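Local coordinates for protein acyl-CoA dehydrogenase (Thermus thermophilus, PDB 2Z1Q) that probably oxidises saturated acyl-CoA thioesters to their 2,3-dehydroacyl-CoA products, using a bound FAD as the redox cofactor, at residues Ser183-Ala188 with Leu214-Glu219; Glu220-Met223 with Ser229-Gln232; Thr114-Leu119 with Ala144-Thr149. All coordinates share one frame; numbering follows the deposited sequence.

Interaction 1 (Ser183-Ala188 with Leu214-Glu219); sequences SNAGFA and LSFGPE. With FAD (flavin-adenine dinucleotide), chain D.
Glu219 OE2 is gripped by two groups, the salt-bridging Arg231 NE and the hydroxyl Ser229 OG, while it rests 4.0 Å from Gly186 CA. The Glu219 chain turns back to get there: CG lies beside the backbone N (chi1 -82°) and the chain bends again at chi2, which curls the carboxylate toward the 183-188 turn. Its other oxygen, OE1, takes the backbone N-H of Thr230, so both carboxylate oxygens are held. Gly186 suits its place because a beta carbon there would collide with OE2; its own N-H goes to Ser229 OG, which ties the turn to the same polar cluster.

At the second point of touch a backbone carbonyl meets an aromatic ring. Ala185 O sits above one face of the Phe216 ring, toward its rim, at 3.7 Å from CD2. Arg209 links the two partners, for its NH1 hydrogen-bonds Ala185 O and its guanidinium makes a cation-pi contact with Phe216. The small methyl of Ala185 adds only a loose approach, CB to Phe216 CD2 at 4.5 Å. Within the turn, Asn184 O accepts both Phe187 N (3.0 Å) and Ala188 N (2.7 Å), closing a tight turn on a single carbonyl.

Just before it, Ser183 faces the flavin: OG donates to FAD N5 at 2.6 Å, and the backbone N donates to FAD O4 at 3.3 Å. A short hydroxyl side chain on the Trp-Ile-Ser-Asn sequence, contacting N5 at the end of a middle-domain strand, is characteristic of the flavin site of the acyl-CoA dehydrogenase fold.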
loop_
_atom_site.group_PDB
_atom_site.type_symbol
_atom_site.label_atom_id
_atom_site.label_comp_id
_atom_site.label_asym_id
_atom_site.label_seq_id
_atom_site.Cartn_x
_atom_site.Cartn_y
_atom_site.Cartn_z
ATOM N N SER B 183 21.332 10.050 -6.417
ATOM C CA SER B 183 21.534 9.931 -4.968
ATOM C C SER B 183 22.958 10.364 -4.618
ATOM O O SER B 183 23.897 10.072 -5.366
ATOM C CB SER B 183 21.333 8.472 -4.502
ATOM O OG SER B 183 20.087 7.946 -4.909
ATOM N N ASN B 184 23.104 11.055 -3.488
ATOM C CA ASN B 184 24.402 11.536 -2.999
ATOM C C ASN B 184 24.959 12.739 -3.771
ATOM O O ASN B 184 26.030 13.265 -3.438
ATOM C CB ASN B 184 25.446 10.394 -3.035
ATOM C CG ASN B 184 25.159 9.269 -2.021
ATOM O OD1 ASN B 184 25.745 8.192 -2.113
ATOM N ND2 ASN B 184 24.278 9.517 -1.062
ATOM N N ALA B 185 24.230 13.187 -4.788
ATOM C CA ALA B 185 24.656 14.310 -5.621
ATOM C C ALA B 185 24.978 15.575 -4.845
ATOM O O ALA B 185 25.779 16.399 -5.290
ATOM C CB ALA B 185 23.598 14.601 -6.671
ATOM N N GLY B 186 24.358 15.739 -3.686
ATOM C CA GLY B 186 24.586 16.921 -2.884
ATOM C C GLY B 186 25.958 17.008 -2.221
ATOM O O GLY B 186 26.378 18.097 -1.846
ATOM N N PHE B 187 26.651 15.876 -2.082
ATOM C CA PHE B 187 27.966 15.862 -1.436
ATOM C C PHE B 187 28.961 14.864 -2.034
ATOM O O PHE B 187 30.078 14.729 -1.538
ATOM C CB PHE B 187 27.801 15.581 0.062
ATOM C CG PHE B 187 26.779 14.516 0.363
ATOM C CD1 PHE B 187 25.571 14.849 0.970
ATOM C CD2 PHE B 187 27.009 13.191 0.005
ATOM C CE1 PHE B 187 24.606 13.874 1.215
ATOM C CE2 PHE B 187 26.051 12.211 0.244
ATOM C CZ PHE B 187 24.846 12.553 0.850
ATOM N N ALA B 188 28.557 14.163 -3.089
ATOM C CA ALA B 188 29.431 13.186 -3.733
ATOM C C ALA B 188 30.645 13.862 -4.366
ATOM O O ALA B 188 30.518 14.919 -4.993
ATOM C CB ALA B 188 28.660 12.418 -4.801
ATOM N N LEU B 214 29.916 21.268 -14.519
ATOM C CA LEU B 214 29.052 20.325 -13.820
ATOM C C LEU B 214 28.348 21.053 -12.686
ATOM O O LEU B 214 28.996 21.612 -11.813
ATOM C CB LEU B 214 29.873 19.181 -13.236
ATOM C CG LEU B 214 29.037 18.094 -12.565
ATOM C CD1 LEU B 214 28.539 17.102 -13.603
ATOM C CD2 LEU B 214 29.885 17.389 -11.533
ATOM N N SER B 215 27.020 21.034 -12.703
ATOM C CA SER B 215 26.235 21.708 -11.669
ATOM C C SER B 215 25.122 20.791 -11.157
ATOM O O SER B 215 24.871 19.742 -11.731
ATOM C CB SER B 215 25.625 22.997 -12.226
ATOM O OG SER B 215 24.812 22.711 -13.351
ATOM N N PHE B 216 24.443 21.196 -10.092
ATOM C CA PHE B 216 23.388 20.359 -9.529
ATOM C C PHE B 216 22.104 21.123 -9.233
ATOM O O PHE B 216 22.149 22.260 -8.771
ATOM C CB PHE B 216 23.888 19.713 -8.237
ATOM C CG PHE B 216 25.337 19.312 -8.282
ATOM C CD1 PHE B 216 26.337 20.222 -7.961
ATOM C CD2 PHE B 216 25.701 18.026 -8.662
ATOM C CE1 PHE B 216 27.681 19.859 -8.016
ATOM C CE2 PHE B 216 27.037 17.654 -8.722
ATOM C CZ PHE B 216 28.031 18.571 -8.397
ATOM N N GLY B 217 20.956 20.506 -9.496
ATOM C CA GLY B 217 19.702 21.176 -9.205
ATOM C C GLY B 217 19.443 21.069 -7.707
ATOM O O GLY B 217 20.171 20.354 -7.018
ATOM N N PRO B 218 18.422 21.762 -7.171
ATOM C CA PRO B 218 18.105 21.714 -5.741
ATOM C C PRO B 218 17.696 20.317 -5.305
ATOM O O PRO B 218 17.391 19.456 -6.143
ATOM C CB PRO B 218 16.963 22.717 -5.606
ATOM C CG PRO B 218 16.277 22.602 -6.917
ATOM C CD PRO B 218 17.408 22.534 -7.910
ATOM N N GLU B 219 17.697 20.097 -3.997
ATOM C CA GLU B 219 17.331 18.806 -3.440
ATOM C C GLU B 219 15.914 18.422 -3.900
ATOM O O GLU B 219 14.974 19.213 -3.787
ATOM C CB GLU B 219 17.407 18.865 -1.907
ATOM C CG GLU B 219 18.833 18.674 -1.333
ATOM C CD GLU B 219 19.464 17.353 -1.748
ATOM O OE1 GLU B 219 18.719 16.360 -1.879
ATOM O OE2 GLU B 219 20.696 17.299 -1.943
HETATM P PA FAD D . 8.725 5.458 -15.625
HETATM O O1A FAD D . 8.749 5.966 -14.277
HETATM O O2A FAD D . 9.553 6.094 -16.835
HETATM O O5B FAD D . 8.316 3.955 -15.793
HETATM C C5B FAD D . 6.900 3.827 -15.671
HETATM C C4B FAD D . 6.751 2.363 -16.018
HETATM O O4B FAD D . 7.785 1.462 -16.021
HETATM C C3B FAD D . 5.393 1.585 -15.705
HETATM O O3B FAD D . 4.391 1.902 -16.680
HETATM C C2B FAD D . 6.066 0.159 -15.840
HETATM O O2B FAD D . 5.199 -0.912 -16.225
HETATM C C1B FAD D . 7.007 0.706 -16.876
HETATM N N9A FAD D . 7.732 -0.100 -17.812
HETATM C C8A FAD D . 8.963 0.277 -18.268
HETATM N N7A FAD D . 9.399 -0.570 -19.126
HETATM C C5A FAD D . 8.495 -1.562 -19.269
HETATM C C6A FAD D . 8.425 -2.746 -20.062
HETATM N N6A FAD D . 9.470 -3.062 -20.906
HETATM N N1A FAD D . 7.318 -3.529 -19.945
HETATM C C2A FAD D . 6.304 -3.209 -19.147
HETATM N N3A FAD D . 6.347 -2.113 -18.415
HETATM C C4A FAD D . 7.384 -1.260 -18.428
HETATM N N1 FAD D . 19.221 6.810 -10.838
HETATM C C2 FAD D . 20.562 6.690 -10.947
HETATM O O2 FAD D . 21.040 6.519 -12.057
HETATM N N3 FAD D . 21.400 6.770 -9.883
HETATM C C4 FAD D . 20.941 6.984 -8.601
HETATM O O4 FAD D . 21.692 7.060 -7.660
HETATM C C4X FAD D . 19.478 7.143 -8.413
HETATM N N5 FAD D . 18.925 7.391 -7.214
HETATM C C5X FAD D . 17.586 7.577 -7.078
HETATM C C6 FAD D . 17.006 7.906 -5.801
HETATM C C7 FAD D . 15.624 8.138 -5.699
HETATM C C7M FAD D . 15.027 8.509 -4.355
HETATM C C8 FAD D . 14.784 8.030 -6.853
HETATM C C8M FAD D . 13.294 8.281 -6.788
HETATM C C9 FAD D . 15.328 7.706 -8.077
HETATM C C9A FAD D . 16.730 7.479 -8.223
HETATM N N10 FAD D . 17.269 7.189 -9.496
HETATM C C10 FAD D . 18.632 7.032 -9.646
HETATM C "C1'" FAD D . 16.329 7.124 -10.586
HETATM C "C2'" FAD D . 15.923 5.707 -11.015
HETATM O "O2'" FAD D . 17.031 4.997 -11.551
HETATM C "C3'" FAD D . 14.864 6.003 -12.028
HETATM O "O3'" FAD D . 13.789 6.698 -11.334
HETATM C "C4'" FAD D . 14.241 4.802 -12.684
HETATM O "O4'" FAD D . 15.168 4.015 -13.437
HETATM C "C5'" FAD D . 13.196 5.454 -13.514
HETATM O "O5'" FAD D . 12.409 4.609 -14.190
HETATM P P FAD D . 11.291 5.659 -14.661
HETATM O O1P FAD D . 10.818 6.373 -13.446
HETATM O O2P FAD D . 11.912 6.737 -15.710
HETATM O O3P FAD D . 10.130 4.699 -15.295
#

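Interaction 2 (Glu220-Met223 with Ser229-Gln232)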
loop_
_atom_site.group_PDB
_atom_site.type_symbol
_atom_site.label_atom_id
_atom_site.label_comp_id
_atom_site.label_asym_id
_atom_site.label_seq_id
_atom_site.Cartn_x
_atom_site.Cartn_y
_atom_site.Cartn_z
ATOM N N GLU B 220 15.760 17.223 -4.452
ATOM C CA GLU B 220 14.434 16.802 -4.892
ATOM C C GLU B 220 13.561 16.658 -3.655
ATOM O O GLU B 220 14.049 16.259 -2.595
ATOM C CB GLU B 220 14.496 15.451 -5.615
ATOM C CG GLU B 220 15.156 15.477 -6.988
ATOM C CD GLU B 220 14.306 16.168 -8.030
ATOM O OE1 GLU B 220 13.157 16.539 -7.705
ATOM O OE2 GLU B 220 14.784 16.333 -9.174
ATOM N N LYS B 221 12.283 16.994 -3.759
ATOM C CA LYS B 221 11.400 16.820 -2.615
ATOM C C LYS B 221 10.587 15.549 -2.856
ATOM O O LYS B 221 9.754 15.504 -3.751
ATOM C CB LYS B 221 10.477 18.028 -2.457
ATOM C CG LYS B 221 11.207 19.355 -2.217
ATOM C CD LYS B 221 10.221 20.424 -1.774
ATOM C CE LYS B 221 10.915 21.686 -1.256
ATOM N NZ LYS B 221 11.467 22.536 -2.343
ATOM N N LYS B 222 10.837 14.501 -2.077
ATOM C CA LYS B 222 10.101 13.257 -2.293
ATOM C C LYS B 222 9.207 12.854 -1.127
ATOM O O LYS B 222 9.249 13.470 -0.061
ATOM C CB LYS B 222 11.066 12.127 -2.630
ATOM C CG LYS B 222 12.277 12.037 -1.734
ATOM C CD LYS B 222 13.496 12.679 -2.392
ATOM C CE LYS B 222 14.699 12.747 -1.435
ATOM N NZ LYS B 222 15.486 11.488 -1.308
ATOM N N MET B 223 8.398 11.808 -1.321
ATOM C CA MET B 223 7.505 11.411 -0.232
ATOM C C MET B 223 8.238 10.776 0.942
ATOM O O MET B 223 7.752 10.841 2.066
ATOM C CB MET B 223 6.334 10.499 -0.694
ATOM C CG MET B 223 6.581 9.015 -0.755
ATOM S SD MET B 223 5.110 7.970 -0.703
ATOM C CE MET B 223 4.303 8.442 -2.229
ATOM N N SER B 229 20.183 12.342 -0.067
ATOM C CA SER B 229 20.387 13.455 -0.998
ATOM C C SER B 229 20.096 12.966 -2.388
ATOM O O SER B 229 20.659 11.952 -2.823
ATOM C CB SER B 229 21.824 13.980 -0.977
ATOM O OG SER B 229 22.102 14.700 -2.181
ATOM N N THR B 230 19.229 13.694 -3.086
ATOM C CA THR B 230 18.883 13.359 -4.456
ATOM C C THR B 230 18.743 14.662 -5.243
ATOM O O THR B 230 17.891 15.503 -4.951
ATOM C CB THR B 230 17.559 12.562 -4.534
ATOM O OG1 THR B 230 17.427 11.714 -3.389
ATOM C CG2 THR B 230 17.556 11.687 -5.774
ATOM N N ARG B 231 19.594 14.839 -6.240
ATOM C CA ARG B 231 19.564 16.049 -7.042
ATOM C C ARG B 231 19.721 15.710 -8.502
ATOM O O ARG B 231 20.099 14.598 -8.871
ATOM C CB ARG B 231 20.702 17.004 -6.640
ATOM C CG ARG B 231 20.568 17.685 -5.278
ATOM C CD ARG B 231 21.930 18.222 -4.819
ATOM N NE ARG B 231 21.854 19.021 -3.595
ATOM C CZ ARG B 231 21.725 20.345 -3.566
ATOM N NH1 ARG B 231 21.654 21.039 -4.699
ATOM N NH2 ARG B 231 21.673 20.979 -2.401
ATOM N N GLN B 232 19.434 16.685 -9.345
ATOM C CA GLN B 232 19.574 16.511 -10.772
ATOM C C GLN B 232 20.997 16.967 -11.079
ATOM O O GLN B 232 21.459 17.971 -10.534
ATOM C CB GLN B 232 18.565 17.395 -11.483
ATOM C CG GLN B 232 18.447 17.154 -12.941
ATOM C CD GLN B 232 17.441 18.081 -13.568
ATOM O OE1 GLN B 232 17.647 19.291 -13.614
ATOM N NE2 GLN B 232 16.340 17.521 -14.053
#
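The flat peptide that follows Thr230 is met at its oxygen by Glu220: the backbone N comes straight on, and CB and CG hang beside one face. In fold terms this is part of a long-looped beta-hairpin, in which the antiparallel neighbours 214-216 and 230-235 of the middle-domain sheet are joined by a long loop to which 220-223 belongs. The bond Glu220 N to Thr230 O, 2.8 Å long, is almost linear at both ends, with an N-H...O angle of 174°, and ties the loop to the strand one residue out of step with the Gly217-Gln232 pairing. Glu220 CG packs 3.4 Å from the same oxygen, Thr230 O, and Glu220 CB lies 4.3 Å from Thr230 CB; the methylenes of a glutamate cover this part of the strand while its carboxylate extends past it.

Lys222 spans the loop. Its CG lies between the backbone N and the carbonyl carbon (chi1 46°), and bends at chi2 and chi4 turn the chain toward the strand, where NZ donates to Thr230 OG1 at 2.9 Å. The ammonium also donates to Ile225 O and weakly to Ser228 O, so a buried charge is shared among neutral oxygens of the loop it closes. Lys222 further packs on Tyr378 of the second subunit, and Lys221 and Met223 make backbone hydrogen bonds to that subunit.

Thr230 suits this place because its two branches do different work: while OG1 is held by the lysine, CG2 turns to the cofactor and lies against C6 of the flavin.

Interaction 3 (Thr114-Leu119 with Ala144-Thr149). With FAD (flavin-adenine dinucleotide), chain D.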
loop_
_atom_site.group_PDB
_atom_site.type_symbol
_atom_site.label_atom_id
_atom_site.label_comp_id
_atom_site.label_asym_id
_atom_site.label_seq_id
_atom_site.Cartn_x
_atom_site.Cartn_y
_atom_site.Cartn_z
ATOM N N THR B 114 28.331 2.247 -1.821
ATOM C CA THR B 114 28.932 0.901 -1.921
ATOM C C THR B 114 28.577 0.072 -3.162
ATOM O O THR B 114 29.370 -0.785 -3.585
ATOM C CB THR B 114 28.594 0.029 -0.673
ATOM O OG1 THR B 114 27.188 -0.229 -0.628
ATOM C CG2 THR B 114 29.011 0.739 0.611
ATOM N N SER B 115 27.411 0.308 -3.761
ATOM C CA SER B 115 27.041 -0.470 -4.932
ATOM C C SER B 115 27.305 0.269 -6.243
ATOM O O SER B 115 28.401 0.191 -6.792
ATOM C CB SER B 115 25.574 -0.913 -4.840
ATOM O OG SER B 115 24.684 0.190 -4.866
ATOM N N ILE B 116 26.319 0.993 -6.751
ATOM C CA ILE B 116 26.511 1.712 -8.003
ATOM C C ILE B 116 27.672 2.710 -7.987
ATOM O O ILE B 116 28.257 3.002 -9.022
ATOM C CB ILE B 116 25.224 2.439 -8.406
ATOM C CG1 ILE B 116 24.709 3.274 -7.226
ATOM C CG2 ILE B 116 24.195 1.419 -8.867
ATOM C CD1 ILE B 116 23.415 4.038 -7.509
ATOM N N GLY B 117 28.023 3.218 -6.818
ATOM C CA GLY B 117 29.105 4.186 -6.759
ATOM C C GLY B 117 30.520 3.631 -6.800
ATOM O O GLY B 117 31.404 4.211 -7.420
ATOM N N THR B 118 30.731 2.496 -6.142
ATOM C CA THR B 118 32.054 1.890 -6.089
ATOM C C THR B 118 32.255 0.746 -7.088
ATOM O O THR B 118 33.275 0.698 -7.772
ATOM C CB THR B 118 32.369 1.371 -4.651
ATOM O OG1 THR B 118 32.246 2.442 -3.707
ATOM C CG2 THR B 118 33.791 0.823 -4.578
ATOM N N LEU B 119 31.282 -0.162 -7.179
ATOM C CA LEU B 119 31.377 -1.322 -8.075
ATOM C C LEU B 119 31.817 -1.060 -9.511
ATOM O O LEU B 119 32.545 -1.856 -10.092
ATOM C CB LEU B 119 30.057 -2.099 -8.092
ATOM C CG LEU B 119 29.980 -3.301 -7.143
ATOM C CD1 LEU B 119 30.539 -2.934 -5.797
ATOM C CD2 LEU B 119 28.539 -3.767 -7.004
ATOM N N ALA B 144 30.802 8.421 -3.465
ATOM C CA ALA B 144 30.559 8.243 -4.888
ATOM C C ALA B 144 29.074 8.333 -5.274
ATOM O O ALA B 144 28.193 8.103 -4.450
ATOM C CB ALA B 144 31.165 6.907 -5.351
ATOM N N ALA B 145 28.824 8.698 -6.532
ATOM C CA ALA B 145 27.471 8.818 -7.066
ATOM C C ALA B 145 27.427 8.131 -8.428
ATOM O O ALA B 145 28.447 8.021 -9.118
ATOM C CB ALA B 145 27.074 10.284 -7.203
ATOM N N TYR B 146 26.235 7.693 -8.815
ATOM C CA TYR B 146 26.014 6.976 -10.066
ATOM C C TYR B 146 25.003 7.762 -10.895
ATOM O O TYR B 146 23.874 7.978 -10.458
ATOM C CB TYR B 146 25.443 5.603 -9.721
ATOM C CG TYR B 146 25.355 4.620 -10.850
ATOM C CD1 TYR B 146 26.494 4.011 -11.361
ATOM C CD2 TYR B 146 24.114 4.229 -11.353
ATOM C CE1 TYR B 146 26.401 3.021 -12.345
ATOM C CE2 TYR B 146 24.006 3.255 -12.323
ATOM C CZ TYR B 146 25.148 2.650 -12.816
ATOM O OH TYR B 146 25.025 1.673 -13.775
ATOM N N CYS B 147 25.403 8.164 -12.093
ATOM C CA CYS B 147 24.534 8.959 -12.944
ATOM C C CYS B 147 24.170 8.277 -14.249
ATOM O O CYS B 147 24.842 8.434 -15.264
ATOM C CB CYS B 147 25.190 10.314 -13.221
ATOM S SG CYS B 147 25.220 11.327 -11.822
ATOM N N LEU B 148 23.069 7.541 -14.211
ATOM C CA LEU B 148 22.600 6.816 -15.364
ATOM C C LEU B 148 21.264 7.340 -15.876
ATOM O O LEU B 148 21.123 7.638 -17.050
ATOM C CB LEU B 148 22.487 5.337 -15.013
ATOM C CG LEU B 148 21.878 4.443 -16.089
ATOM C CD1 LEU B 148 22.568 4.732 -17.404
ATOM C CD2 LEU B 148 22.023 2.974 -15.712
ATOM N N THR B 149 20.298 7.441 -14.975
ATOM C CA THR B 149 18.958 7.896 -15.319
ATOM C C THR B 149 18.897 9.341 -15.829
ATOM O O THR B 149 19.657 10.197 -15.392
ATOM C CB THR B 149 18.021 7.743 -14.093
ATOM O OG1 THR B 149 17.893 6.354 -13.763
ATOM C CG2 THR B 149 16.644 8.314 -14.393
HETATM P PA FAD D . 8.725 5.458 -15.625
HETATM O O1A FAD D . 8.749 5.966 -14.277
HETATM O O2A FAD D . 9.553 6.094 -16.835
HETATM O O5B FAD D . 8.316 3.955 -15.793
HETATM C C5B FAD D . 6.900 3.827 -15.671
HETATM C C4B FAD D . 6.751 2.363 -16.018
HETATM O O4B FAD D . 7.785 1.462 -16.021
HETATM C C3B FAD D . 5.393 1.585 -15.705
HETATM O O3B FAD D . 4.391 1.902 -16.680
HETATM C C2B FAD D . 6.066 0.159 -15.840
HETATM O O2B FAD D . 5.199 -0.912 -16.225
HETATM C C1B FAD D . 7.007 0.706 -16.876
HETATM N N9A FAD D . 7.732 -0.100 -17.812
HETATM C C8A FAD D . 8.963 0.277 -18.268
HETATM N N7A FAD D . 9.399 -0.570 -19.126
HETATM C C5A FAD D . 8.495 -1.562 -19.269
HETATM C C6A FAD D . 8.425 -2.746 -20.062
HETATM N N6A FAD D . 9.470 -3.062 -20.906
HETATM N N1A FAD D . 7.318 -3.529 -19.945
HETATM C C2A FAD D . 6.304 -3.209 -19.147
HETATM N N3A FAD D . 6.347 -2.113 -18.415
HETATM C C4A FAD D . 7.384 -1.260 -18.428
HETATM N N1 FAD D . 19.221 6.810 -10.838
HETATM C C2 FAD D . 20.562 6.690 -10.947
HETATM O O2 FAD D . 21.040 6.519 -12.057
HETATM N N3 FAD D . 21.400 6.770 -9.883
HETATM C C4 FAD D . 20.941 6.984 -8.601
HETATM O O4 FAD D . 21.692 7.060 -7.660
HETATM C C4X FAD D . 19.478 7.143 -8.413
HETATM N N5 FAD D . 18.925 7.391 -7.214
HETATM C C5X FAD D . 17.586 7.577 -7.078
HETATM C C6 FAD D . 17.006 7.906 -5.801
HETATM C C7 FAD D . 15.624 8.138 -5.699
HETATM C C7M FAD D . 15.027 8.509 -4.355
HETATM C C8 FAD D . 14.784 8.030 -6.853
HETATM C C8M FAD D . 13.294 8.281 -6.788
HETATM C C9 FAD D . 15.328 7.706 -8.077
HETATM C C9A FAD D . 16.730 7.479 -8.223
HETATM N N10 FAD D . 17.269 7.189 -9.496
HETATM C C10 FAD D . 18.632 7.032 -9.646
HETATM C "C1'" FAD D . 16.329 7.124 -10.586
HETATM C "C2'" FAD D . 15.923 5.707 -11.015
HETATM O "O2'" FAD D . 17.031 4.997 -11.551
HETATM C "C3'" FAD D . 14.864 6.003 -12.028
HETATM O "O3'" FAD D . 13.789 6.698 -11.334
HETATM C "C4'" FAD D . 14.241 4.802 -12.684
HETATM O "O4'" FAD D . 15.168 4.015 -13.437
HETATM C "C5'" FAD D . 13.196 5.454 -13.514
HETATM O "O5'" FAD D . 12.409 4.609 -14.190
HETATM P P FAD D . 11.291 5.659 -14.661
HETATM O O1P FAD D . 10.818 6.373 -13.446
HETATM O O2P FAD D . 11.912 6.737 -15.710
HETATM O O3P FAD D . 10.130 4.699 -15.295
HETATM O O HOH W 1 31.121 6.938 -9.056
#
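The FAD site lies where the N-terminal helical domain meets the middle beta domain, and here the C-terminal part of helix 106-117 packs on strand 144-147. Ile116 covers one face of the Tyr146 ring in a CH-pi contact, its CB 3.6 Å from the ring centroid and 26° off the normal. The backbone joins in, with Ile116 O 3.1 Å from Tyr146 CD1, while the end of the isoleucine chain, CD1, reaches 3.5 Å from FAD O4. Gly117 lets the helix come this close, since a beta carbon there would strike Ala144 CB; one water bridges Gly117 O and Ala145 O.

With CG opposite its backbone N (chi1 -170°), Tyr146 directs its ring at the helix; its backbone O, on the strand, accepts FAD N3 at 2.8 Å. Were Tyr146 an alanine, the carbonyl would remain, but the face under Ile116 CB would be lost and the isoleucine would probably be left freer to turn beside the flavin. FAD O2 takes two N-H groups, Leu148 N and Thr149 N, the latter nearly linear at 174°, and Thr149 OG1 meets the ribityl O2' at 2.7 Å. Two donors on O2 would probably stabilise negative charge on the pyrimidine end of a reduced flavin.

In the fold
Interaction 3 is a buried contact joining the N-terminal helical domain to the middle domain, whereas interactions 1 and 2 are partly buried and lie wholly within the middle domain. All three reach one mixed beta-sheet. Interactions 1 and 2 hold the same hairpin, strands 214-216 and 230-235, with centres about 9 Å apart, and share a polar network of ions and hydroxyls; in interaction 3 the two segments meet mainly through hydrocarbon, ring and close backbone packing, with a single bridging water. The three converge on the flavin: interaction 3 serves its pyrimidine end and ribityl chain, interaction 1 its N5 and O4, and interaction 2 the benzenoid ring, while the 220-223 loop also meets the second subunit.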